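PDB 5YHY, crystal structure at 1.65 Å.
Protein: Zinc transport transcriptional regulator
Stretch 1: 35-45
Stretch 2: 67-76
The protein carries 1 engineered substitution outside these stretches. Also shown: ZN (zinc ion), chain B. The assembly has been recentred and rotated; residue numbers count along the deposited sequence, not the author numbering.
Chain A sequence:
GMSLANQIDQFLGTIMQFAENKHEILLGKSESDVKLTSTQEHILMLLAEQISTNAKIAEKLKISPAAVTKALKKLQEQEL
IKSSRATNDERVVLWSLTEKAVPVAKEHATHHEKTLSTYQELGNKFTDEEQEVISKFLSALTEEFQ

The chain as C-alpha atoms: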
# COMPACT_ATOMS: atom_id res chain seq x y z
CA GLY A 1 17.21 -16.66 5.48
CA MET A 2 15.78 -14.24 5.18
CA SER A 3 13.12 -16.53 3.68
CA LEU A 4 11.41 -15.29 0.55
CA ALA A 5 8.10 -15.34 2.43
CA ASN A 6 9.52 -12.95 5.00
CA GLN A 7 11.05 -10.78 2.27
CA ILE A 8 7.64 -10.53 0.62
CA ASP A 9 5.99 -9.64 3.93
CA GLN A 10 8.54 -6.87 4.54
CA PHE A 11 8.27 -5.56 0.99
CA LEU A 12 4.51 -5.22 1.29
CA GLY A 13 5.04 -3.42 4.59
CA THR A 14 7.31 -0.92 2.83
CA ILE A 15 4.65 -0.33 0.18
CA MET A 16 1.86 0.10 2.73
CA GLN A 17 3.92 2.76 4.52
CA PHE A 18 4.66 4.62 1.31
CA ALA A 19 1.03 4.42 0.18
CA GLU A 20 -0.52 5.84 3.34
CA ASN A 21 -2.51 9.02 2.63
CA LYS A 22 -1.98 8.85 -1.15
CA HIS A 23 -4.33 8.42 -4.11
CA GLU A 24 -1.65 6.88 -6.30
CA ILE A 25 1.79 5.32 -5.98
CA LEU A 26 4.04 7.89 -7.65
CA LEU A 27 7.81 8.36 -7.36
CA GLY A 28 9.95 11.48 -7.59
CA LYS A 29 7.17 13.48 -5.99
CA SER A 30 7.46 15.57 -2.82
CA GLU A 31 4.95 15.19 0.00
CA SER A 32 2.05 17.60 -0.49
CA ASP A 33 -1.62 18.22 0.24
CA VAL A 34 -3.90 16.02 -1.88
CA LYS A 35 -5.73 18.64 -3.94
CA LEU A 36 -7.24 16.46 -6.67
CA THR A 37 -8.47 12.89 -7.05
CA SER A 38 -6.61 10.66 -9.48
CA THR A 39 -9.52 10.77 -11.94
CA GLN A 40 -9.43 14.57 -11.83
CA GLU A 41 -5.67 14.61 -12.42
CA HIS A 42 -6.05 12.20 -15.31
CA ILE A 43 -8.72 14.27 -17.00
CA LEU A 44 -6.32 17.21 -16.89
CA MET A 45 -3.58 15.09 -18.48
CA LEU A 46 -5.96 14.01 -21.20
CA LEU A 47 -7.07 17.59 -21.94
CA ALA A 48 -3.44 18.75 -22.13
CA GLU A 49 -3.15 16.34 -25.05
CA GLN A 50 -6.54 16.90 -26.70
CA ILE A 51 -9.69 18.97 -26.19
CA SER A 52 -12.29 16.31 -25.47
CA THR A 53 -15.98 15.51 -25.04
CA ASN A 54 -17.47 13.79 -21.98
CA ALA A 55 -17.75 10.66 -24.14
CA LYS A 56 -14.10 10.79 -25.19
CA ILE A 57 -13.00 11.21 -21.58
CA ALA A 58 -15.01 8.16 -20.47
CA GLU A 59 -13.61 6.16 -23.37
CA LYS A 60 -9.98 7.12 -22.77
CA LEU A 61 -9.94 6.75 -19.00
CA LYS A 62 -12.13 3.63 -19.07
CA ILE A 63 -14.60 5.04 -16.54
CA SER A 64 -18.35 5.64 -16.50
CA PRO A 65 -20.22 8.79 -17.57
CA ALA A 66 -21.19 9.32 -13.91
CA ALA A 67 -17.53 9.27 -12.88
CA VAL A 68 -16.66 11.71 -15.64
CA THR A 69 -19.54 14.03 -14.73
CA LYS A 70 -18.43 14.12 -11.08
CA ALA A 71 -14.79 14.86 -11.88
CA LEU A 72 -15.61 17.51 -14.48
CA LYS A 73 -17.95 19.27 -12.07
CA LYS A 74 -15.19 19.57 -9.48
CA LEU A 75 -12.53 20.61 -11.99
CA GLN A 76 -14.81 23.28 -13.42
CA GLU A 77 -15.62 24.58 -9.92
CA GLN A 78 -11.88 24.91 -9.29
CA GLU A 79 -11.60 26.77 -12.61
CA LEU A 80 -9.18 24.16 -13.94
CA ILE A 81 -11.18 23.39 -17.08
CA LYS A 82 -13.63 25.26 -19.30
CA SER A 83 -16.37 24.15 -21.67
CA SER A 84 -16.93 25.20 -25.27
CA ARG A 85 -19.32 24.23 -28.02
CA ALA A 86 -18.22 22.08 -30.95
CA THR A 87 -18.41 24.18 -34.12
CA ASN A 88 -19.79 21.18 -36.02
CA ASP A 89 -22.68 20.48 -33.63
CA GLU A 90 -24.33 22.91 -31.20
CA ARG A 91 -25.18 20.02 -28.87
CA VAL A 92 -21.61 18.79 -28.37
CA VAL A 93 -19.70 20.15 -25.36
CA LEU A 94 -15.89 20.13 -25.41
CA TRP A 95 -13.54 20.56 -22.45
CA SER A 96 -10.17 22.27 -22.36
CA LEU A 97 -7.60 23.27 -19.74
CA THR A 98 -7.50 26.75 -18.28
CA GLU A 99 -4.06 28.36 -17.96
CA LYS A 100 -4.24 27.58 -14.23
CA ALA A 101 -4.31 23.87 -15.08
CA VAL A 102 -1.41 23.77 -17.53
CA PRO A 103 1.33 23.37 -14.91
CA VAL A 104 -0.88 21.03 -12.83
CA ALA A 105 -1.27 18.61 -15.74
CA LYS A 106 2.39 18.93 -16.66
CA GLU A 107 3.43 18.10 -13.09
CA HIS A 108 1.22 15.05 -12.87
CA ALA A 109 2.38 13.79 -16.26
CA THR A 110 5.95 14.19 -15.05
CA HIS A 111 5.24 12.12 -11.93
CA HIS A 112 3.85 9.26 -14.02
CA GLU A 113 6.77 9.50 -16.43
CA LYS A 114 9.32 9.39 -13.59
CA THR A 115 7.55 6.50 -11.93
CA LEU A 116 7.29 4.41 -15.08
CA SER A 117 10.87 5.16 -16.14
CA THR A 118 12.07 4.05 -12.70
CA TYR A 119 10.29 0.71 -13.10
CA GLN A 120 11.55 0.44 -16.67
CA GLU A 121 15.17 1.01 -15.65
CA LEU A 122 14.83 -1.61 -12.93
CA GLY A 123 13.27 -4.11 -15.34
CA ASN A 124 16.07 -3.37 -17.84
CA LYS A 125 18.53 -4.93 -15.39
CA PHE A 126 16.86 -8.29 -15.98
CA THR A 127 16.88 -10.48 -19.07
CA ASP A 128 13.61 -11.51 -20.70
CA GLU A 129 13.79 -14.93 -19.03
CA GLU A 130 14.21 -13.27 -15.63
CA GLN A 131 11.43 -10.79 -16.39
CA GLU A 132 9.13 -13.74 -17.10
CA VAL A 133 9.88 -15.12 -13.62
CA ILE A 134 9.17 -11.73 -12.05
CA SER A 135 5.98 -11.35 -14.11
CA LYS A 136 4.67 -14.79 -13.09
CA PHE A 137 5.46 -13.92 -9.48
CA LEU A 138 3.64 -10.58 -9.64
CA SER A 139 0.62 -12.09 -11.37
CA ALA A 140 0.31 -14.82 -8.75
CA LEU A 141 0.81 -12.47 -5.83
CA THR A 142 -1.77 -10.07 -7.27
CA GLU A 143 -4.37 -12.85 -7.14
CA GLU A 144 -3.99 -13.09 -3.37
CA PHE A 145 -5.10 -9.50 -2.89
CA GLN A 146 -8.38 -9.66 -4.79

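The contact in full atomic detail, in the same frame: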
# COMPACT_ATOMS: atom_id res chain seq x y z
N LYS A 35 -4.79 17.65 -3.45
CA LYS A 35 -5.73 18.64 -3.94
C LYS A 35 -6.79 18.01 -4.84
O LYS A 35 -7.97 18.36 -4.78
CB LYS A 35 -4.99 19.76 -4.68
CG LYS A 35 -5.85 20.95 -5.07
CD LYS A 35 -5.00 22.08 -5.65
CE LYS A 35 -4.39 21.71 -7.00
NZ LYS A 35 -5.39 21.76 -8.12
N LEU A 36 -6.36 17.06 -5.67
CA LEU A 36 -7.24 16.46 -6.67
C LEU A 36 -7.28 14.94 -6.55
O LEU A 36 -6.32 14.32 -6.10
CB LEU A 36 -6.75 16.82 -8.08
CG LEU A 36 -6.73 18.30 -8.43
CD1 LEU A 36 -6.16 18.50 -9.83
CD2 LEU A 36 -8.12 18.89 -8.31
N THR A 37 -8.39 14.34 -6.97
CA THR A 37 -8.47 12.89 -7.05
C THR A 37 -7.67 12.46 -8.26
O THR A 37 -7.35 13.28 -9.12
CB THR A 37 -9.91 12.41 -7.23
OG1 THR A 37 -10.40 12.86 -8.51
CG2 THR A 37 -10.80 12.96 -6.13
N SER A 38 -7.36 11.17 -8.34
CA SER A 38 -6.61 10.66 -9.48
C SER A 38 -7.40 10.84 -10.78
O SER A 38 -6.83 11.22 -11.80
CB SER A 38 -6.20 9.20 -9.26
OG SER A 38 -7.33 8.37 -9.12
N THR A 39 -8.71 10.60 -10.74
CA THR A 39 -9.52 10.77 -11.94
C THR A 39 -9.44 12.23 -12.41
O THR A 39 -9.28 12.50 -13.60
CB THR A 39 -10.99 10.37 -11.72
OG1 THR A 39 -11.06 8.96 -11.48
CG2 THR A 39 -11.83 10.70 -12.94
N GLN A 40 -9.53 13.16 -11.47
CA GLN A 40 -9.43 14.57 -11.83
C GLN A 40 -8.08 14.89 -12.47
O GLN A 40 -8.02 15.57 -13.49
CB GLN A 40 -9.69 15.45 -10.60
CG GLN A 40 -11.14 15.34 -10.14
CD GLN A 40 -11.36 15.72 -8.69
OE1 GLN A 40 -10.49 16.32 -8.05
NE2 GLN A 40 -12.53 15.36 -8.16
N GLU A 41 -7.00 14.37 -11.88
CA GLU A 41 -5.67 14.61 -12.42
C GLU A 41 -5.56 14.03 -13.82
O GLU A 41 -4.93 14.61 -14.70
CB GLU A 41 -4.60 13.96 -11.53
CG GLU A 41 -4.51 14.50 -10.11
CD GLU A 41 -3.52 15.64 -9.97
OE1 GLU A 41 -3.14 16.25 -10.98
OE2 GLU A 41 -3.11 15.92 -8.82
N HIS A 42 -6.17 12.87 -14.03
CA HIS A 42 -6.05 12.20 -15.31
C HIS A 42 -6.87 12.86 -16.41
O HIS A 42 -6.47 12.86 -17.56
CB HIS A 42 -6.35 10.71 -15.17
CG HIS A 42 -5.41 10.03 -14.24
ND1 HIS A 42 -5.63 8.75 -13.76
CD2 HIS A 42 -4.25 10.44 -13.68
CE1 HIS A 42 -4.64 8.41 -12.96
NE2 HIS A 42 -3.79 9.42 -12.88
N ILE A 43 -7.99 13.47 -16.04
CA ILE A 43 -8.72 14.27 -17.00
C ILE A 43 -7.85 15.44 -17.46
O ILE A 43 -7.77 15.73 -18.65
CB ILE A 43 -10.05 14.77 -16.43
CG1 ILE A 43 -11.01 13.58 -16.29
CG2 ILE A 43 -10.66 15.87 -17.33
CD1 ILE A 43 -12.37 13.95 -15.76
N LEU A 44 -7.17 16.09 -16.52
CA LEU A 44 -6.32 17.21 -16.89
C LEU A 44 -5.20 16.78 -17.83
O LEU A 44 -4.92 17.46 -18.82
CB LEU A 44 -5.75 17.91 -15.66
CG LEU A 44 -6.76 18.57 -14.72
CD1 LEU A 44 -5.99 19.26 -13.62
CD2 LEU A 44 -7.64 19.57 -15.45
N MET A 45 -4.59 15.62 -17.57
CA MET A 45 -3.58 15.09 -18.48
C MET A 45 -4.13 14.83 -19.86
O MET A 45 -3.47 15.08 -20.86
CB MET A 45 -2.95 13.80 -17.93
CG MET A 45 -1.95 14.03 -16.82
SD MET A 45 -1.20 12.51 -16.21
CE MET A 45 -0.51 11.82 -17.70
N ALA A 67 -18.84 8.94 -13.42
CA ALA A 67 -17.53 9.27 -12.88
C ALA A 67 -16.97 10.51 -13.57
O ALA A 67 -16.37 11.37 -12.93
CB ALA A 67 -16.57 8.09 -13.03
N VAL A 68 -17.16 10.58 -14.88
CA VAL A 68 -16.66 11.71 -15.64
C VAL A 68 -17.40 12.98 -15.22
O VAL A 68 -16.78 14.03 -14.98
CB VAL A 68 -16.82 11.47 -17.15
CG1 VAL A 68 -16.52 12.75 -17.92
CG2 VAL A 68 -15.90 10.35 -17.60
N THR A 69 -18.71 12.89 -15.13
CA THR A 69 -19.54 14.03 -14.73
C THR A 69 -19.09 14.60 -13.38
O THR A 69 -18.95 15.81 -13.23
CB THR A 69 -21.03 13.65 -14.69
OG1 THR A 69 -21.46 13.37 -16.03
CG2 THR A 69 -21.87 14.78 -14.10
N LYS A 70 -18.85 13.71 -12.41
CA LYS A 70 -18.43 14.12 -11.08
C LYS A 70 -17.09 14.85 -11.12
O LYS A 70 -16.93 15.92 -10.53
CB LYS A 70 -18.36 12.91 -10.14
CG LYS A 70 -17.73 13.22 -8.78
CD LYS A 70 -17.79 12.01 -7.85
CE LYS A 70 -17.26 12.36 -6.47
NZ LYS A 70 -17.53 11.27 -5.49
N ALA A 71 -16.12 14.27 -11.82
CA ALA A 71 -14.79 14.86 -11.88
C ALA A 71 -14.80 16.19 -12.62
O ALA A 71 -14.12 17.13 -12.21
CB ALA A 71 -13.81 13.89 -12.54
N LEU A 72 -15.56 16.27 -13.70
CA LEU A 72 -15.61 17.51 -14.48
C LEU A 72 -16.23 18.62 -13.65
O LEU A 72 -15.81 19.78 -13.71
CB LEU A 72 -16.41 17.31 -15.76
CG LEU A 72 -15.76 16.48 -16.87
CD1 LEU A 72 -16.76 16.28 -18.00
CD2 LEU A 72 -14.51 17.15 -17.40
N LYS A 73 -17.26 18.27 -12.88
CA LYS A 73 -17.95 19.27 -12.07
C LYS A 73 -16.95 19.91 -11.11
O LYS A 73 -16.89 21.13 -10.98
CB LYS A 73 -19.11 18.65 -11.30
CG LYS A 73 -19.89 19.64 -10.44
CD LYS A 73 -21.13 18.99 -9.86
CE LYS A 73 -21.87 19.94 -8.92
NZ LYS A 73 -21.13 20.13 -7.64
N LYS A 74 -16.18 19.07 -10.43
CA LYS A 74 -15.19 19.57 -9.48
C LYS A 74 -14.08 20.37 -10.15
O LYS A 74 -13.68 21.42 -9.64
CB LYS A 74 -14.59 18.41 -8.68
CG LYS A 74 -13.61 18.87 -7.60
CD LYS A 74 -14.30 19.74 -6.56
CE LYS A 74 -13.40 20.01 -5.37
NZ LYS A 74 -14.12 20.70 -4.27
N LEU A 75 -13.57 19.89 -11.28
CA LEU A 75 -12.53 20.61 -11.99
C LEU A 75 -13.01 21.98 -12.47
O LEU A 75 -12.26 22.96 -12.43
CB LEU A 75 -12.02 19.80 -13.18
CG LEU A 75 -11.20 18.57 -12.79
CD1 LEU A 75 -10.97 17.72 -14.03
CD2 LEU A 75 -9.87 19.00 -12.17
N GLN A 76 -14.25 22.03 -12.93
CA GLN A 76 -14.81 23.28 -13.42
C GLN A 76 -15.00 24.27 -12.27
O GLN A 76 -14.72 25.46 -12.40
CB GLN A 76 -16.12 23.01 -14.14
CG GLN A 76 -16.79 24.24 -14.73
CD GLN A 76 -18.07 23.87 -15.44
OE1 GLN A 76 -18.87 23.09 -14.92
NE2 GLN A 76 -18.27 24.41 -16.65
ZN ZN B . -2.08 9.78 -11.84

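Leu75 lies at the heart of the contact and has the largest covered area of any residue in either stretch. Its CA-to-CB bond points toward the first stretch, and with chi1 near m and chi2 near t its two methyl groups reach three hydrophobic neighbours. Leu75 CD1 packs against Ile43 CG2 at 3.8 Å, Leu75 CD2 lies 4.2 Å from Leu36 CD2, and both methyls of Leu75 approach Leu44 CD2, CD2 at 4.0 Å and CD1 at 4.1 Å. Leu36 and Leu44 both leave their backbones sideways, but the ends of their side chains come nearer to the second stretch, so that a branched, flexible leucine can close over Leu75 from positions that do not face it directly.

Ile43 is the counterpart on the first helix. Its CA-to-CB bond also points toward the partner. Ile43 CD1 reaches Ala71 CB at 3.5 Å, and Leu72 CD2 lies between the two ends of the isoleucine, 4.1 Å from Ile43 CG2 and 4.2 Å from Ile43 CD1. Leu72 starts out pointing away, yet its end bends back far enough to join this cluster. All these residues are buried, and the contact among them is purely a matter of apolar packing; no hydrogen bond passes between the stretches.

The helices, 38-45 and 67-76, cross at -78°, with their axes 9.3 Å apart at closest approach. Ala71 sits where the backbones come nearest. Its single methyl points toward the first helix and fits among Ile43 CD1, Thr39 CG2 at 3.8 Å from Ala71 CB, and Gln40 CG at 3.9 Å from the same atom. The small side chain leaves room for the backbones to come close, and Gln40 CA lies 5.4 Å from Ala71 CA. Thr39 turns its methyl, rather than its hydroxyl, to the alanine.

Gln40 carries the contact from the apolar centre to its polar edge. Its aliphatic portion lies against the second helix, with Gln40 CB 3.9 Å from Leu75 CD2, and Gln40 NE2 rests 3.7 Å from Lys74 CG, a van der Waals approach. The amide oxygen is engaged within its own stretch: Thr37 N donates to Gln40 OE1 at 3.1 Å, and Gln40 N donates to Thr37 OG1, also at 3.1 Å. This reciprocal pair, in which Thr37 caps the helix N-terminus, satisfies polar groups beside a greasy surface and helps fix the glutamine side chain where it packs.

Lys74 completes the edge. Its CA-to-CB bond points toward the first stretch, but the end of the side chain leads away, so the aliphatic part shields the contact while the ammonium group stays clear of it.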